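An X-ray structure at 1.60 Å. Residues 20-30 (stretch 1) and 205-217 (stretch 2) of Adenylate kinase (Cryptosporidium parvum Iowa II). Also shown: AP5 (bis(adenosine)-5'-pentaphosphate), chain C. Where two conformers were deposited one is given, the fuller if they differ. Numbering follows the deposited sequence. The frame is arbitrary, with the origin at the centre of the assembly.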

# COMPACT_ATOMS: atom_id res chain seq x y z
N THR A 20 6.90 2.54 -0.98
CA THR A 20 8.25 3.12 -0.74
C THR A 20 8.33 3.57 0.72
O THR A 20 9.42 3.30 1.38
CB THR A 20 8.42 4.32 -1.75
OG1 THR A 20 8.50 3.73 -3.05
CG2 THR A 20 9.77 5.03 -1.47
N GLN A 21 7.35 4.29 1.19
CA GLN A 21 7.40 4.82 2.61
C GLN A 21 7.31 3.65 3.58
O GLN A 21 7.83 3.74 4.69
CB GLN A 21 6.29 5.82 2.79
CG GLN A 21 6.57 7.06 1.92
CD GLN A 21 7.97 7.73 2.21
OE1 GLN A 21 8.34 7.78 3.41
NE2 GLN A 21 8.58 8.37 1.22
N CYS A 22 6.65 2.55 3.22
CA CYS A 22 6.53 1.41 4.17
C CYS A 22 7.89 0.77 4.47
O CYS A 22 8.04 0.12 5.46
CB CYS A 22 5.51 0.38 3.75
SG CYS A 22 3.86 1.03 3.89
N GLU A 23 8.83 0.93 3.56
CA GLU A 23 10.17 0.42 3.85
C GLU A 23 10.73 1.10 5.07
O GLU A 23 11.33 0.40 5.93
CB GLU A 23 11.12 0.61 2.64
CG GLU A 23 12.58 0.23 3.04
CD GLU A 23 12.88 -1.16 2.45
OE1 GLU A 23 11.95 -2.04 2.42
OE2 GLU A 23 14.04 -1.32 1.96
N PHE A 24 10.67 2.42 5.19
CA PHE A 24 11.26 3.05 6.43
C PHE A 24 10.32 2.74 7.55
O PHE A 24 10.76 2.59 8.66
CB PHE A 24 11.64 4.57 6.41
CG PHE A 24 10.61 5.52 7.01
CD1 PHE A 24 9.57 5.96 6.17
CD2 PHE A 24 10.68 6.01 8.27
CE1 PHE A 24 8.55 6.86 6.60
CE2 PHE A 24 9.70 6.91 8.75
CZ PHE A 24 8.58 7.34 7.89
N ILE A 25 8.99 2.80 7.34
CA ILE A 25 8.09 2.61 8.50
C ILE A 25 8.28 1.23 9.14
O ILE A 25 8.30 1.09 10.37
CB ILE A 25 6.62 2.79 8.01
CG1 ILE A 25 6.34 4.26 7.63
CG2 ILE A 25 5.63 2.32 9.11
CD1 ILE A 25 4.92 4.43 6.93
N LYS A 26 8.42 0.14 8.35
CA LYS A 26 8.64 -1.21 8.86
C LYS A 26 9.90 -1.21 9.66
O LYS A 26 9.94 -1.80 10.77
CB LYS A 26 9.01 -2.14 7.66
CG LYS A 26 7.96 -2.64 7.12
CD LYS A 26 8.34 -3.26 5.71
CE LYS A 26 9.68 -3.94 5.51
NZ LYS A 26 9.60 -4.65 4.10
N LYS A 27 10.91 -0.58 9.14
CA LYS A 27 12.23 -0.77 9.71
C LYS A 27 12.32 0.16 10.93
O LYS A 27 12.74 -0.31 12.01
CB LYS A 27 13.30 -0.46 8.69
N GLU A 28 11.84 1.37 10.86
CA GLU A 28 12.08 2.29 11.98
C GLU A 28 11.16 2.01 13.14
O GLU A 28 11.47 2.34 14.31
CB GLU A 28 11.74 3.70 11.50
CG GLU A 28 12.47 4.73 12.25
CD GLU A 28 13.46 5.35 11.28
OE1 GLU A 28 13.58 6.58 11.30
OE2 GLU A 28 14.04 4.59 10.46
N TYR A 29 9.91 1.68 12.78
CA TYR A 29 8.85 1.52 13.84
C TYR A 29 8.55 0.05 14.15
O TYR A 29 7.73 -0.18 15.05
CB TYR A 29 7.60 2.27 13.49
CG TYR A 29 7.83 3.68 13.33
CD1 TYR A 29 7.69 4.55 14.39
CD2 TYR A 29 8.15 4.18 12.05
CE1 TYR A 29 7.99 5.93 14.26
CE2 TYR A 29 8.44 5.55 11.86
CZ TYR A 29 8.32 6.42 12.96
OH TYR A 29 8.55 7.76 12.73
N GLY A 30 9.06 -0.91 13.38
CA GLY A 30 8.88 -2.40 13.68
C GLY A 30 7.44 -2.84 13.49
O GLY A 30 6.92 -3.72 14.21
N PRO A 205 10.07 15.05 -2.98
CA PRO A 205 11.02 13.93 -3.02
C PRO A 205 10.85 12.92 -1.88
O PRO A 205 10.36 13.30 -0.80
CB PRO A 205 12.41 14.62 -2.94
CG PRO A 205 12.08 16.06 -3.47
CD PRO A 205 10.70 16.40 -3.00
N PRO A 206 11.30 11.68 -2.11
CA PRO A 206 10.95 10.61 -1.14
C PRO A 206 11.42 10.92 0.28
O PRO A 206 10.64 10.69 1.19
CB PRO A 206 11.62 9.39 -1.70
CG PRO A 206 12.29 9.77 -3.01
CD PRO A 206 12.07 11.18 -3.28
N LYS A 207 12.66 11.43 0.43
CA LYS A 207 13.08 11.79 1.79
C LYS A 207 12.30 12.82 2.47
O LYS A 207 12.21 12.82 3.76
CB LYS A 207 14.60 12.13 1.88
CG LYS A 207 15.36 10.99 1.41
CD LYS A 207 16.93 11.21 1.58
CE LYS A 207 17.70 10.12 0.94
NZ LYS A 207 19.17 10.48 0.95
N GLU A 208 11.76 13.85 1.76
CA GLU A 208 10.88 14.84 2.32
C GLU A 208 9.53 14.31 2.65
O GLU A 208 8.94 14.69 3.67
CB GLU A 208 10.65 15.93 1.30
CG GLU A 208 11.97 16.77 1.13
CD GLU A 208 11.75 18.07 0.21
OE1 GLU A 208 10.66 18.66 0.16
OE2 GLU A 208 12.73 18.51 -0.50
N VAL A 209 9.02 13.29 1.88
CA VAL A 209 7.80 12.69 2.31
C VAL A 209 8.00 11.89 3.64
O VAL A 209 7.13 11.94 4.49
CB VAL A 209 7.23 11.71 1.16
CG1 VAL A 209 5.95 10.99 1.63
CG2 VAL A 209 7.10 12.52 -0.14
N THR A 210 9.15 11.22 3.75
CA THR A 210 9.51 10.47 4.95
C THR A 210 9.51 11.48 6.11
O THR A 210 8.93 11.15 7.15
CB THR A 210 10.82 9.85 4.80
OG1 THR A 210 10.78 8.79 3.81
CG2 THR A 210 11.34 9.21 6.13
N GLU A 211 10.17 12.65 5.98
CA GLU A 211 10.11 13.60 7.11
C GLU A 211 8.70 14.07 7.46
O GLU A 211 8.38 14.21 8.64
CB GLU A 211 11.13 14.77 6.94
CG GLU A 211 12.62 14.37 6.99
CD GLU A 211 12.99 13.47 8.18
OE1 GLU A 211 12.68 13.89 9.33
OE2 GLU A 211 13.52 12.33 7.95
N GLN A 212 7.76 14.23 6.52
CA GLN A 212 6.49 14.57 6.89
C GLN A 212 5.75 13.46 7.60
O GLN A 212 4.91 13.75 8.44
CB GLN A 212 5.68 14.92 5.65
CG GLN A 212 6.08 16.21 4.95
CD GLN A 212 5.16 16.26 3.72
OE1 GLN A 212 4.02 16.59 3.78
NE2 GLN A 212 5.71 15.74 2.60
N ILE A 213 6.01 12.23 7.19
CA ILE A 213 5.45 11.13 7.89
C ILE A 213 5.97 11.00 9.33
O ILE A 213 5.15 10.80 10.25
CB ILE A 213 5.57 9.80 7.08
CG1 ILE A 213 4.70 9.97 5.81
CG2 ILE A 213 5.14 8.59 8.01
CD1 ILE A 213 4.94 8.74 4.87
N LYS A 214 7.24 11.16 9.52
CA LYS A 214 7.81 11.14 10.89
C LYS A 214 7.20 12.20 11.80
O LYS A 214 7.05 11.99 13.03
CB LYS A 214 9.31 11.36 10.87
CG LYS A 214 10.10 10.16 10.37
CD LYS A 214 11.52 10.45 10.08
CE LYS A 214 12.28 9.16 10.10
NZ LYS A 214 13.75 9.35 10.22
N LYS A 215 6.76 13.32 11.24
CA LYS A 215 6.13 14.38 12.05
C LYS A 215 4.78 13.99 12.56
O LYS A 215 4.33 14.45 13.65
CB LYS A 215 5.95 15.67 11.20
CG LYS A 215 7.26 16.46 11.15
CD LYS A 215 7.02 17.82 10.39
CE LYS A 215 5.66 17.95 9.50
NZ LYS A 215 5.77 18.48 8.00
N ILE A 216 4.08 13.14 11.82
CA ILE A 216 2.80 12.66 12.19
C ILE A 216 2.85 11.44 13.11
O ILE A 216 1.89 11.23 13.86
CB ILE A 216 2.05 12.17 10.91
CG1 ILE A 216 1.58 13.31 10.03
CG2 ILE A 216 0.74 11.33 11.26
CD1 ILE A 216 1.22 12.83 8.66
N LEU A 217 3.85 10.59 13.00
CA LEU A 217 3.98 9.35 13.82
C LEU A 217 4.60 9.65 15.19
O LEU A 217 5.02 10.82 15.35
CB LEU A 217 4.84 8.31 13.10
CG LEU A 217 4.06 7.76 11.88
CD1 LEU A 217 4.80 6.61 11.18
CD2 LEU A 217 2.64 7.38 12.27
OXT LEU A 217 4.70 8.80 16.14
PA AP5 C . -1.07 -2.53 -5.36
O1A AP5 C . 0.17 -3.43 -5.50
O2A AP5 C . -1.35 -1.90 -4.08
O3A AP5 C . -1.04 -1.42 -6.51
PB AP5 C . -1.64 0.05 -6.57
O1B AP5 C . -2.80 0.17 -5.71
O2B AP5 C . -1.71 0.42 -8.05
O3B AP5 C . -0.37 0.88 -5.85
PG AP5 C . 1.17 0.77 -6.13
O1G AP5 C . 1.39 0.87 -7.60
O2G AP5 C . 1.65 -0.41 -5.38
O3G AP5 C . 1.56 2.14 -5.44
PD AP5 C . 2.44 2.55 -4.12
O1D AP5 C . 2.83 1.32 -3.43
O2D AP5 C . 1.66 3.61 -3.46
O3D AP5 C . 3.68 3.29 -4.80
PE AP5 C . 5.20 2.80 -4.86
O1E AP5 C . 5.25 1.52 -5.50
O2E AP5 C . 5.88 2.95 -3.51
O5F AP5 C . -2.42 -3.30 -5.74
C5F AP5 C . -2.28 -4.12 -6.91
C4F AP5 C . -3.78 -4.37 -7.36
O4F AP5 C . -4.26 -5.41 -6.55
C3F AP5 C . -4.76 -3.27 -7.24
O3F AP5 C . -4.71 -2.40 -8.35
C2F AP5 C . -6.03 -4.14 -7.24
O2F AP5 C . -6.25 -4.76 -8.57
C1F AP5 C . -5.68 -5.26 -6.28
N9A AP5 C . -5.93 -4.87 -4.92
C8A AP5 C . -4.90 -4.62 -3.98
N7A AP5 C . -5.42 -4.29 -2.81
C5A AP5 C . -6.82 -4.37 -2.95
C6A AP5 C . -7.85 -4.19 -2.04
N6A AP5 C . -7.78 -3.73 -0.79
N1A AP5 C . -9.14 -4.37 -2.59
C2A AP5 C . -9.26 -4.79 -3.84
N3A AP5 C . -8.29 -4.98 -4.76
C4A AP5 C . -6.99 -4.83 -4.24
O5J AP5 C . 5.82 3.95 -5.73
C5J AP5 C . 5.51 4.03 -7.21
C4J AP5 C . 6.80 4.60 -7.85
O4J AP5 C . 7.14 5.93 -7.42
C3J AP5 C . 8.00 3.66 -7.67
O3J AP5 C . 8.77 3.67 -8.85
C2J AP5 C . 8.71 4.46 -6.62
O2J AP5 C . 10.11 4.23 -6.68
C1J AP5 C . 8.58 5.89 -6.90
N9B AP5 C . 8.55 6.84 -5.83
C8B AP5 C . 8.08 6.64 -4.54
N7B AP5 C . 8.16 7.80 -3.87
C5B AP5 C . 8.68 8.75 -4.72
C6B AP5 C . 8.83 10.17 -4.64
N6B AP5 C . 8.54 10.80 -3.50
N1B AP5 C . 9.33 10.83 -5.72
C2B AP5 C . 9.55 10.14 -6.92
N3B AP5 C . 9.33 8.80 -7.09
C4B AP5 C . 8.80 8.11 -6.02
O HOH W 1 8.05 9.79 14.39

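The apolar centre of this contact is built around Phe24 and Ile213, whose CA-to-CB bonds both point toward the opposing helix. Phe24 CZ lies 3.7 Å from Ile213 CG2, a van der Waals distance, and the methyl sits at the edge of the ring, near its plane. The face of the same ring is used differently: Thr210 CG2 stands 3.5 Å from the centroid of the Phe24 ring and only 5° off the ring normal, so the methyl is almost exactly over the ring centre, the arrangement expected of a CH-pi contact. The chi1 of Phe24, 97°, falls between the standard wells. Ile25 adds a looser contact from the side; its CA-to-CB bond points sideways, but its m,t side chain brings CD1 to 4.3 Å from Ile213 CG2.

Toward the C-terminal ends a second aromatic group repeats the theme. Leu217 CD1 lies 4.1 Å from the centroid of the Tyr29 ring, 22° off the normal, so this CH-pi contact is also over a face, though longer and less centred than that of Thr210 on Phe24. The helices cross at -48° with a closest axial approach of 10.3 Å, and the nearest CA pairs reflect the uneven spacing: Gln21 CA and Thr210 CA are 6.5 Å apart, whereas Tyr29 CA and Leu217 CA are separated by 9.2 Å. At the wider end, the long tyrosine side chain spans the gap, placing Tyr29 OH 3.8 Å from Leu217 CB.

At the closer end, Gln21 packs as a knob into a hole formed by Pro206, Val209, Thr210 and Ile213. Its aliphatic portion belongs to the apolar packing, with Gln21 CG 3.8 Å from Ile213 CD1, while its amide satisfies polar partners on the other helix. Gln21 NE2 donates to Pro206 O at 3.1 Å with an N-H...acceptor angle of 154°, and Thr210 OG1 donates to Gln21 OE1 at 2.7 Å. Pro206 O also accepts the helical hydrogen bond from Thr210 N at 3.0 Å, so this carbonyl serves both its own helix and the neighbouring one. Thr210 likewise has two roles, its hydroxyl bonded to Gln21 and its methyl over Phe24.

The outer polar edge centres on Lys214. Its CA-to-CB bond points sideways, yet its extended side chain, with chi1 m and chi2 to chi4 all t, carries the ammonium to Glu28. Lys214 NZ and Glu28 OE1 form a salt bridge at 3.0 Å, although the hydrogen bond within it is weak. Along the way the aliphatic part of the lysine packs against both aromatic residues: Lys214 CG is 3.7 Å from Phe24 CE2, an oblique approach, and 3.7 Å from Tyr29 OH. The oxygen of water 1 lies 2.7 Å from Tyr29 OH and donates a hydrogen bond to Lys214 O at 2.8 Å, thereby linking the tyrosine hydroxyl to the backbone of the second helix.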